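Local coordinates for carbohydrate binding module (Ruminococcus flavefaciens, PDB 4V1K), which is a module of the cellulosomal family 9 glycoside hydrolase Cel9A and probably binds plant cell-wall carbohydrate, at residues V46-N51 and F122-V127; S38-E43 and D97-I102; V14-L19 and W115-D120. All blocks are in the same frame, centred on the assembly; numbering follows the deposited sequence.

Contact 1: V46-N51 and F122-V127; sequences VNISAN and FTIDSV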
loop_
_atom_site.group_PDB
_atom_site.type_symbol
_atom_site.label_atom_id
_atom_site.label_comp_id
_atom_site.label_asym_id
_atom_site.label_seq_id
_atom_site.Cartn_x
_atom_site.Cartn_y
_atom_site.Cartn_z
ATOM N N VAL A 46 -2.548 3.850 3.735
ATOM C CA VAL A 46 -3.474 2.738 3.933
ATOM C C VAL A 46 -4.161 2.974 5.294
ATOM O O VAL A 46 -3.512 2.976 6.350
ATOM C CB VAL A 46 -2.766 1.390 3.871
ATOM C CG1 VAL A 46 -3.770 0.263 4.112
ATOM C CG2 VAL A 46 -2.069 1.228 2.499
ATOM N N ASN A 47 -5.479 3.156 5.249
ATOM C CA ASN A 47 -6.299 3.406 6.443
ATOM C C ASN A 47 -6.930 2.106 6.891
ATOM O O ASN A 47 -7.669 1.465 6.118
ATOM C CB ASN A 47 -7.341 4.483 6.154
ATOM C CG ASN A 47 -6.692 5.799 5.813
ATOM O OD1 ASN A 47 -6.017 6.394 6.647
ATOM N ND2 ASN A 47 -6.852 6.238 4.584
ATOM N N ILE A 48 -6.634 1.727 8.130
ATOM C CA ILE A 48 -7.113 0.449 8.652
ATOM C C ILE A 48 -7.878 0.614 9.951
ATOM O O ILE A 48 -7.684 1.595 10.674
ATOM C CB ILE A 48 -5.969 -0.582 8.844
ATOM C CG1 ILE A 48 -4.968 -0.155 9.922
ATOM C CG2 ILE A 48 -5.241 -0.860 7.550
ATOM C CD1 ILE A 48 -3.963 -1.234 10.314
ATOM N N SER A 49 -8.725 -0.367 10.242
ATOM C CA SER A 49 -9.496 -0.394 11.476
ATOM C C SER A 49 -9.700 -1.809 11.982
ATOM O O SER A 49 -9.539 -2.792 11.235
ATOM C CB SER A 49 -10.819 0.354 11.276
ATOM O OG SER A 49 -11.710 -0.331 10.427
ATOM N N ALA A 50 -10.055 -1.924 13.251
ATOM C CA ALA A 50 -10.194 -3.212 13.897
ATOM C C ALA A 50 -11.211 -3.080 15.027
ATOM O O ALA A 50 -11.714 -1.971 15.310
ATOM C CB ALA A 50 -8.840 -3.668 14.427
ATOM N N ASN A 51 -11.529 -4.205 15.655
ATOM C CA ASN A 51 -12.459 -4.229 16.769
ATOM C C ASN A 51 -11.780 -4.079 18.137
ATOM O O ASN A 51 -12.433 -4.157 19.179
ATOM C CB ASN A 51 -13.280 -5.520 16.691
ATOM C CG ASN A 51 -14.291 -5.481 15.562
ATOM O OD1 ASN A 51 -14.775 -4.413 15.196
ATOM N ND2 ASN A 51 -14.602 -6.633 14.997
ATOM N N PHE A 122 -8.079 -7.290 10.837
ATOM C CA PHE A 122 -8.311 -5.861 10.568
ATOM C C PHE A 122 -8.935 -5.677 9.199
ATOM O O PHE A 122 -8.932 -6.593 8.373
ATOM C CB PHE A 122 -7.000 -5.062 10.699
ATOM C CG PHE A 122 -5.974 -5.382 9.630
ATOM C CD1 PHE A 122 -5.124 -6.466 9.781
ATOM C CD2 PHE A 122 -5.830 -4.600 8.506
ATOM C CE1 PHE A 122 -4.185 -6.778 8.831
ATOM C CE2 PHE A 122 -4.877 -4.908 7.535
ATOM C CZ PHE A 122 -4.049 -5.996 7.700
ATOM N N THR A 123 -9.477 -4.489 8.972
ATOM C CA THR A 123 -10.047 -4.115 7.669
ATOM C C THR A 123 -9.271 -2.972 7.035
ATOM O O THR A 123 -8.908 -1.984 7.716
ATOM C CB THR A 123 -11.538 -3.711 7.818
ATOM O OG1 THR A 123 -12.281 -4.798 8.393
ATOM C CG2 THR A 123 -12.161 -3.386 6.454
ATOM N N ILE A 124 -8.971 -3.135 5.745
ATOM C CA ILE A 124 -8.438 -2.037 4.916
ATOM C C ILE A 124 -9.641 -1.223 4.451
ATOM O O ILE A 124 -10.400 -1.625 3.512
ATOM C CB ILE A 124 -7.598 -2.565 3.714
ATOM C CG1 ILE A 124 -6.396 -3.364 4.238
ATOM C CG2 ILE A 124 -7.127 -1.420 2.803
ATOM C CD1 ILE A 124 -5.626 -4.088 3.138
ATOM N N ASP A 125 -9.829 -0.083 5.108
ATOM C CA ASP A 125 -10.967 0.776 4.800
ATOM C C ASP A 125 -10.765 1.628 3.552
ATOM O O ASP A 125 -11.716 1.817 2.764
ATOM C CB ASP A 125 -11.286 1.670 5.987
ATOM C CG ASP A 125 -11.720 0.879 7.227
ATOM O OD1 ASP A 125 -12.555 -0.041 7.125
ATOM O OD2 ASP A 125 -11.238 1.218 8.318
ATOM N N SER A 126 -9.557 2.166 3.386
ATOM C CA SER A 126 -9.230 2.918 2.193
ATOM C C SER A 126 -7.734 2.883 1.867
ATOM O O SER A 126 -6.916 2.631 2.752
ATOM C CB SER A 126 -9.728 4.360 2.310
ATOM O OG SER A 126 -9.130 5.062 3.375
ATOM N N VAL A 127 -7.423 3.119 0.589
ATOM C CA VAL A 127 -6.060 3.315 0.115
ATOM C C VAL A 127 -6.075 4.648 -0.647
ATOM O O VAL A 127 -6.955 4.879 -1.485
ATOM C CB VAL A 127 -5.549 2.159 -0.768
ATOM C CG1 VAL A 127 -4.099 2.426 -1.174
ATOM C CG2 VAL A 127 -5.701 0.813 -0.058
#
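I48 meets the F122 ring obliquely, with I48 CG2 3.9 Å from F122 CD2. I117 of strand 116-117 packs on both side chains. The second flat group is the N47 amide, which is held at both ends. N47 ND2 donates to S126 OG at 2.8 Å, and OG lies 19° out of the amide plane. N47 OD1 accepts a hydrogen bond from T89 OG1 of strand 87-93, so the amide ties three neighbouring strands together. The third is the D125 carboxylate. S49 OG donates to D125 OD2 at 2.7 Å and meets its syn lone pair. S49 OG sits between its own backbone N and carbonyl carbon (chi1 70°), a rotation that places it beside D125.

The polar groups N47, S49 and S126 share one face of the sheet. V46, I48, I124 and V127 are buried on the other. There V46 CG1 touches I124 CG2 at 4.0 Å.

The backbone bonds join the strands within the sheet. N47 N donates to S126 O at 2.9 Å, and S49 and T123 bond each other in both directions. N47 O receives two N-H groups: D125 N at 2.8 Å and S126 N, more weakly, at 3.4 Å. D125 has a helix-like psi of -41°, and the pairing slips by one residue here. This is a classic beta bulge between antiparallel strands, in the four-stranded sheet of a beta-sandwich consistent with the galactose-binding-like clan.

Contact 2: S38-E43 and D97-I102; sequences SEKITE and DISSII
S99 CB lies 3.1 Å from I41 O, and both residues are buried. This is the tight part of the contact. S99 points at the strand, and its backbone also takes part through a water. The water accepts from I41 N at 2.9 Å and donates to S99 O at 2.8 Å. It thus bridges the two backbones. Next to it, I41 CD1 meets I102 CD1 at 4.2 Å, and the two side chains cross at about a right angle. I41 also packs on L129 and L131 of strand 121-131, while I102 reaches T63 of strand 55-64. The two isoleucines therefore connect the two sheets of the beta-sandwich. The short helix 96-99 follows edge strand 87-93 and leads the chain over to strand 109-114 of the second sheet. Just beyond I41, T42 and E43 both face K130, a classic beta bulge in strand 41-49.

The K40 side is looser and more open to solvent: K40 is partly exposed and S100 exposed. A second water lies 3.2 Å from I102 O, with a weak link to E39 O. K40 CG is anti to the backbone N (chi1 -167°), and the chain then bends at each later torsion and passes S99, with K40 CD 3.7 Å from S99 O. K40 NZ donates to S99 OG at 2.9 Å in one conformer of each residue. Both have a second conformer, so this side is probably mobile and the bond may hold only part of the time. S99 OG also bonds S96 O within its own turn. K40 NZ has a long, weak ion pair with E132. S100 turns away, yet its CB still comes to 3.8 Å from K40 NZ.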
loop_
_atom_site.group_PDB
_atom_site.type_symbol
_atom_site.label_atom_id
_atom_site.label_comp_id
_atom_site.label_asym_id
_atom_site.label_seq_id
_atom_site.Cartn_x
_atom_site.Cartn_y
_atom_site.Cartn_z
ATOM N N SER A 38 0.308 10.614 -16.571
ATOM C CA SER A 38 1.000 11.923 -16.422
ATOM C C SER A 38 1.311 12.277 -14.964
ATOM O O SER A 38 2.125 13.145 -14.694
ATOM C CB SER A 38 0.167 13.053 -17.032
ATOM O OG SER A 38 -1.034 13.266 -16.312
ATOM N N GLU A 39 0.671 11.575 -14.035
ATOM C CA GLU A 39 0.714 11.937 -12.617
ATOM C C GLU A 39 1.841 11.198 -11.854
ATOM O O GLU A 39 2.130 10.066 -12.165
ATOM C CB GLU A 39 -0.695 11.751 -12.015
ATOM C CG GLU A 39 -1.680 12.708 -12.689
ATOM C CD GLU A 39 -3.114 12.520 -12.337
ATOM O OE1 GLU A 39 -3.622 11.373 -12.356
ATOM O OE2 GLU A 39 -3.753 13.555 -12.103
ATOM N N LYS A 40 2.495 11.890 -10.899
ATOM C CA LYS A 40 3.595 11.345 -10.072
ATOM C C LYS A 40 3.116 11.109 -8.636
ATOM O O LYS A 40 2.659 12.057 -7.994
ATOM C CB LYS A 40 4.736 12.369 -10.047
ATOM C CG LYS A 40 6.087 11.893 -9.521
ATOM C CD LYS A 40 7.022 11.418 -10.640
ATOM C CE LYS A 40 8.387 12.109 -10.606
ATOM N NZ LYS A 40 9.350 11.594 -9.587
ATOM N N ILE A 41 3.215 9.879 -8.145
ATOM C CA ILE A 41 2.758 9.511 -6.797
ATOM C C ILE A 41 3.883 9.856 -5.805
ATOM O O ILE A 41 5.018 9.372 -5.941
ATOM C CB ILE A 41 2.384 8.019 -6.723
ATOM C CG1 ILE A 41 1.222 7.697 -7.682
ATOM C CG2 ILE A 41 2.037 7.619 -5.278
ATOM C CD1 ILE A 41 1.067 6.219 -7.952
ATOM N N THR A 42 3.546 10.651 -4.789
ATOM C CA THR A 42 4.486 11.055 -3.749
ATOM C C THR A 42 4.292 10.310 -2.435
ATOM O O THR A 42 5.242 10.170 -1.643
ATOM C CB THR A 42 4.378 12.568 -3.469
ATOM O OG1 THR A 42 3.010 12.940 -3.260
ATOM C CG2 THR A 42 4.933 13.351 -4.639
ATOM N N GLU A 43 3.075 9.857 -2.182
ATOM C CA GLU A 43 2.788 9.160 -0.925
ATOM C C GLU A 43 1.652 8.163 -1.152
ATOM O O GLU A 43 0.711 8.444 -1.933
ATOM C CB GLU A 43 2.437 10.223 0.141
ATOM C CG GLU A 43 2.354 9.801 1.576
ATOM C CD GLU A 43 2.185 11.034 2.497
ATOM O OE1 GLU A 43 2.980 11.999 2.438
ATOM O OE2 GLU A 43 1.243 11.060 3.276
ATOM N N ASP A 97 13.168 8.142 -6.979
ATOM C CA ASP A 97 13.646 7.148 -7.955
ATOM C C ASP A 97 12.647 6.020 -8.213
ATOM O O ASP A 97 12.714 5.392 -9.208
ATOM C CB ASP A 97 15.064 6.611 -7.653
ATOM C CG ASP A 97 15.183 5.767 -6.350
ATOM O OD1 ASP A 97 14.197 5.606 -5.587
ATOM O OD2 ASP A 97 16.313 5.273 -6.083
ATOM N N ILE A 98 11.726 5.780 -7.309
ATOM C CA ILE A 98 10.607 4.864 -7.597
ATOM C C ILE A 98 9.432 5.597 -8.264
ATOM O O ILE A 98 8.856 5.102 -9.252
ATOM C CB ILE A 98 10.178 4.147 -6.309
ATOM C CG1 ILE A 98 11.305 3.210 -5.843
ATOM C CG2 ILE A 98 8.889 3.352 -6.538
ATOM C CD1 ILE A 98 10.984 2.436 -4.592
ATOM N N SER A 99 9.060 6.765 -7.735
ATOM C CA SER A 99 7.895 7.475 -8.275
ATOM C C SER A 99 8.052 7.761 -9.781
ATOM O O SER A 99 7.067 7.724 -10.529
ATOM C CB SER A 99 7.586 8.748 -7.479
ATOM O OG SER A 99 8.628 9.681 -7.568
ATOM N N SER A 100 9.289 7.993 -10.240
ATOM C CA SER A 100 9.489 8.312 -11.645
ATOM C C SER A 100 9.246 7.127 -12.602
ATOM O O SER A 100 9.065 7.355 -13.797
ATOM C CB SER A 100 10.871 8.927 -11.857
ATOM O OG SER A 100 11.813 7.916 -11.801
ATOM N N ILE A 101 9.206 5.892 -12.079
ATOM C CA ILE A 101 9.063 4.697 -12.918
ATOM C C ILE A 101 7.885 3.801 -12.517
ATOM O O ILE A 101 7.729 2.708 -13.081
ATOM C CB ILE A 101 10.362 3.860 -12.984
ATOM C CG1 ILE A 101 10.799 3.444 -11.590
ATOM C CG2 ILE A 101 11.447 4.614 -13.759
ATOM C CD1 ILE A 101 11.905 2.414 -11.540
ATOM N N ILE A 102 7.011 4.270 -11.630
ATOM C CA ILE A 102 5.788 3.480 -11.340
ATOM C C ILE A 102 4.993 3.206 -12.634
ATOM O O ILE A 102 4.749 4.143 -13.454
ATOM C CB ILE A 102 4.905 4.137 -10.251
ATOM C CG1 ILE A 102 5.599 4.004 -8.886
ATOM C CG2 ILE A 102 3.503 3.533 -10.195
ATOM C CD1 ILE A 102 4.941 4.732 -7.725
HETATM O O HOH W 1 3.396 6.836 -12.308
HETATM O O HOH W 2 4.360 7.826 -9.852
#

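Contact 3: V14-L19 and W115-D120; sequences VTYSAL and WWIDCD
Y16 N donates to D120 O at 2.8 Å, almost straight at 171°. CB of Y16 points at 115-120, and CG is anti to the backbone N (chi1 167°), which sets the ring against W115, W116 and I117. W116 CA lies over one face of the ring, 4.3 Å from its centroid, in a CH-pi contact. I117 N lies over that same face. On that side too, I117 CG2 packs on Y16 CB at 3.7 Å. D120 OD1 sits at the ring edge, in its plane, 3.6 Å from Y16 CD2, and the carboxylate is turned 88° to the ring. Y16 OH makes a weak hydrogen bond to W115 O at 2.7 Å. The W116 indole meets the tyrosine obliquely, with Y16 CE2 3.9 Å from W116 CE3.

D120 also takes S17. S17 OG donates to D120 OD2 at 2.5 Å, so short that the exact length is doubtful, and S17 N adds weak bonds to both oxygens. Y16 and S17 belong to a 3-10 turn that follows strand 5-15.

The next shell fixes the tryptophans. W116 NE1 donates to D118 OD1 at 3.0 Å, and D118 OD2 in turn accepts from K56 N. W115 NE1 bonds Q60. W115 and W116 both face V58 in a classic beta bulge.

W116 is exposed and touches a bound butanetriol, 2-hydroxy butane-1,4-diol. An exposed indole held by D118 is consistent with the aromatic surfaces that carbohydrate-binding modules offer to sugars, although the ligand touching W116 is this small triol.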
loop_
_atom_site.group_PDB
_atom_site.type_symbol
_atom_site.label_atom_id
_atom_site.label_comp_id
_atom_site.label_asym_id
_atom_site.label_seq_id
_atom_site.Cartn_x
_atom_site.Cartn_y
_atom_site.Cartn_z
ATOM N N VAL A 14 -8.833 -8.621 6.418
ATOM C CA VAL A 14 -7.581 -9.380 6.434
ATOM C C VAL A 14 -7.402 -10.081 7.790
ATOM O O VAL A 14 -7.560 -9.465 8.846
ATOM C CB VAL A 14 -6.378 -8.471 6.191
ATOM C CG1 VAL A 14 -5.061 -9.276 6.115
ATOM C CG2 VAL A 14 -6.532 -7.713 4.886
ATOM N N THR A 15 -7.070 -11.372 7.755
ATOM C CA THR A 15 -6.675 -12.120 8.964
ATOM C C THR A 15 -5.200 -12.472 8.764
ATOM O O THR A 15 -4.870 -13.335 7.944
ATOM C CB THR A 15 -7.532 -13.388 9.142
ATOM O OG1 THR A 15 -8.931 -13.027 9.251
ATOM C CG2 THR A 15 -7.112 -14.172 10.383
ATOM N N TYR A 16 -4.301 -11.772 9.471
ATOM C CA TYR A 16 -2.858 -11.931 9.237
ATOM C C TYR A 16 -2.402 -13.383 9.350
ATOM O O TYR A 16 -1.648 -13.895 8.498
ATOM C CB TYR A 16 -2.031 -10.999 10.190
ATOM C CG TYR A 16 -0.549 -11.336 10.224
ATOM C CD1 TYR A 16 0.297 -11.002 9.181
ATOM C CD2 TYR A 16 -0.032 -12.096 11.256
ATOM C CE1 TYR A 16 1.654 -11.372 9.202
ATOM C CE2 TYR A 16 1.287 -12.474 11.286
ATOM C CZ TYR A 16 2.131 -12.119 10.258
ATOM O OH TYR A 16 3.448 -12.529 10.321
ATOM N N SER A 17 -2.830 -14.056 10.416
ATOM C CA SER A 17 -2.383 -15.438 10.674
ATOM C C SER A 17 -2.891 -16.435 9.624
ATOM O O SER A 17 -2.331 -17.551 9.500
ATOM C CB SER A 17 -2.812 -15.877 12.082
ATOM O OG SER A 17 -4.238 -15.848 12.208
ATOM N N ALA A 18 -3.904 -16.036 8.838
ATOM C CA ALA A 18 -4.391 -16.881 7.740
ATOM C C ALA A 18 -3.585 -16.763 6.454
ATOM O O ALA A 18 -3.767 -17.594 5.522
ATOM C CB ALA A 18 -5.844 -16.596 7.422
ATOM N N LEU A 19 -2.719 -15.754 6.370
ATOM C CA LEU A 19 -1.947 -15.558 5.148
ATOM C C LEU A 19 -0.772 -16.549 5.088
ATOM O O LEU A 19 0.032 -16.627 6.004
ATOM C CB LEU A 19 -1.415 -14.127 5.055
ATOM C CG LEU A 19 -2.449 -12.998 5.153
ATOM C CD1 LEU A 19 -1.788 -11.629 5.331
ATOM C CD2 LEU A 19 -3.391 -13.024 3.948
ATOM N N TRP A 115 4.187 -7.828 7.245
ATOM C CA TRP A 115 5.104 -8.832 7.819
ATOM C C TRP A 115 4.684 -9.257 9.234
ATOM O O TRP A 115 4.933 -10.405 9.643
ATOM C CB TRP A 115 6.537 -8.298 7.833
ATOM C CG TRP A 115 7.148 -7.796 6.532
ATOM C CD1 TRP A 115 8.267 -6.988 6.442
ATOM C CD2 TRP A 115 6.741 -8.050 5.170
ATOM N NE1 TRP A 115 8.565 -6.721 5.140
ATOM C CE2 TRP A 115 7.654 -7.348 4.333
ATOM C CE3 TRP A 115 5.681 -8.760 4.566
ATOM C CZ2 TRP A 115 7.571 -7.382 2.919
ATOM C CZ3 TRP A 115 5.607 -8.788 3.167
ATOM C CH2 TRP A 115 6.537 -8.077 2.366
ATOM N N TRP A 116 4.026 -8.347 9.953
ATOM C CA TRP A 116 3.493 -8.602 11.298
ATOM C C TRP A 116 2.466 -7.559 11.615
ATOM O O TRP A 116 2.618 -6.416 11.209
ATOM C CB TRP A 116 4.583 -8.506 12.347
ATOM C CG TRP A 116 4.132 -8.812 13.749
ATOM C CD1 TRP A 116 3.844 -7.905 14.747
ATOM C CD2 TRP A 116 3.923 -10.113 14.315
ATOM N NE1 TRP A 116 3.469 -8.577 15.889
ATOM C CE2 TRP A 116 3.500 -9.932 15.637
ATOM C CE3 TRP A 116 4.018 -11.409 13.811
ATOM C CZ2 TRP A 116 3.227 -11.008 16.477
ATOM C CZ3 TRP A 116 3.724 -12.480 14.653
ATOM C CH2 TRP A 116 3.338 -12.268 15.970
ATOM N N ILE A 117 1.418 -7.933 12.334
ATOM C CA ILE A 117 0.547 -6.935 12.946
ATOM C C ILE A 117 0.055 -7.542 14.265
ATOM O O ILE A 117 -0.296 -8.727 14.312
ATOM C CB ILE A 117 -0.595 -6.484 11.974
ATOM C CG1 ILE A 117 -1.391 -5.309 12.562
ATOM C CG2 ILE A 117 -1.483 -7.655 11.587
ATOM C CD1 ILE A 117 -2.219 -4.541 11.554
ATOM N N ASP A 118 0.040 -6.740 15.339
ATOM C CA ASP A 118 -0.282 -7.248 16.677
ATOM C C ASP A 118 -1.750 -7.715 16.723
ATOM O O ASP A 118 -2.035 -8.815 17.131
ATOM C CB ASP A 118 -0.040 -6.174 17.723
ATOM C CG ASP A 118 1.430 -6.021 18.148
ATOM O OD1 ASP A 118 2.228 -6.991 18.073
ATOM O OD2 ASP A 118 1.789 -4.894 18.593
ATOM N N CYS A 119 -2.675 -6.893 16.265
ATOM C CA CYS A 119 -4.085 -7.281 16.185
ATOM C C CYS A 119 -4.273 -8.126 14.915
ATOM O O CYS A 119 -4.057 -7.640 13.798
ATOM C CB CYS A 119 -4.953 -6.032 16.135
ATOM S SG CYS A 119 -6.711 -6.362 15.949
ATOM N N ASP A 120 -4.728 -9.345 15.040
ATOM C CA ASP A 120 -4.646 -10.278 13.887
ATOM C C ASP A 120 -5.626 -9.970 12.744
ATOM O O ASP A 120 -5.327 -10.176 11.555
ATOM C CB ASP A 120 -4.859 -11.709 14.372
ATOM C CG ASP A 120 -4.340 -12.742 13.415
ATOM O OD1 ASP A 120 -3.141 -12.650 13.068
ATOM O OD2 ASP A 120 -5.100 -13.680 13.041
#

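In the fold
Contacts 1 and 3 are neighbours, with centres 13 Å apart. They touch directly: F122 O lies 2.8 Å from V14 N, a probable hydrogen bond, and I117 CD1 packs at 3.9 Å on F122 CD1. Contact 2 lies on the other side of the chain's centre, about 24 Å from contact 1 and 29 Å from contact 3, centre to centre. It shares strand 41-49 with contact 1. All three reach the four-stranded sheet. Along the chain the segments come as 14-19, 38-43, 46-51, 97-102, 115-120 and 122-127. Contacts 1 and 3 thus form one packed end beside the surface that may bind carbohydrate, and contact 2 joins the sheets at the far end.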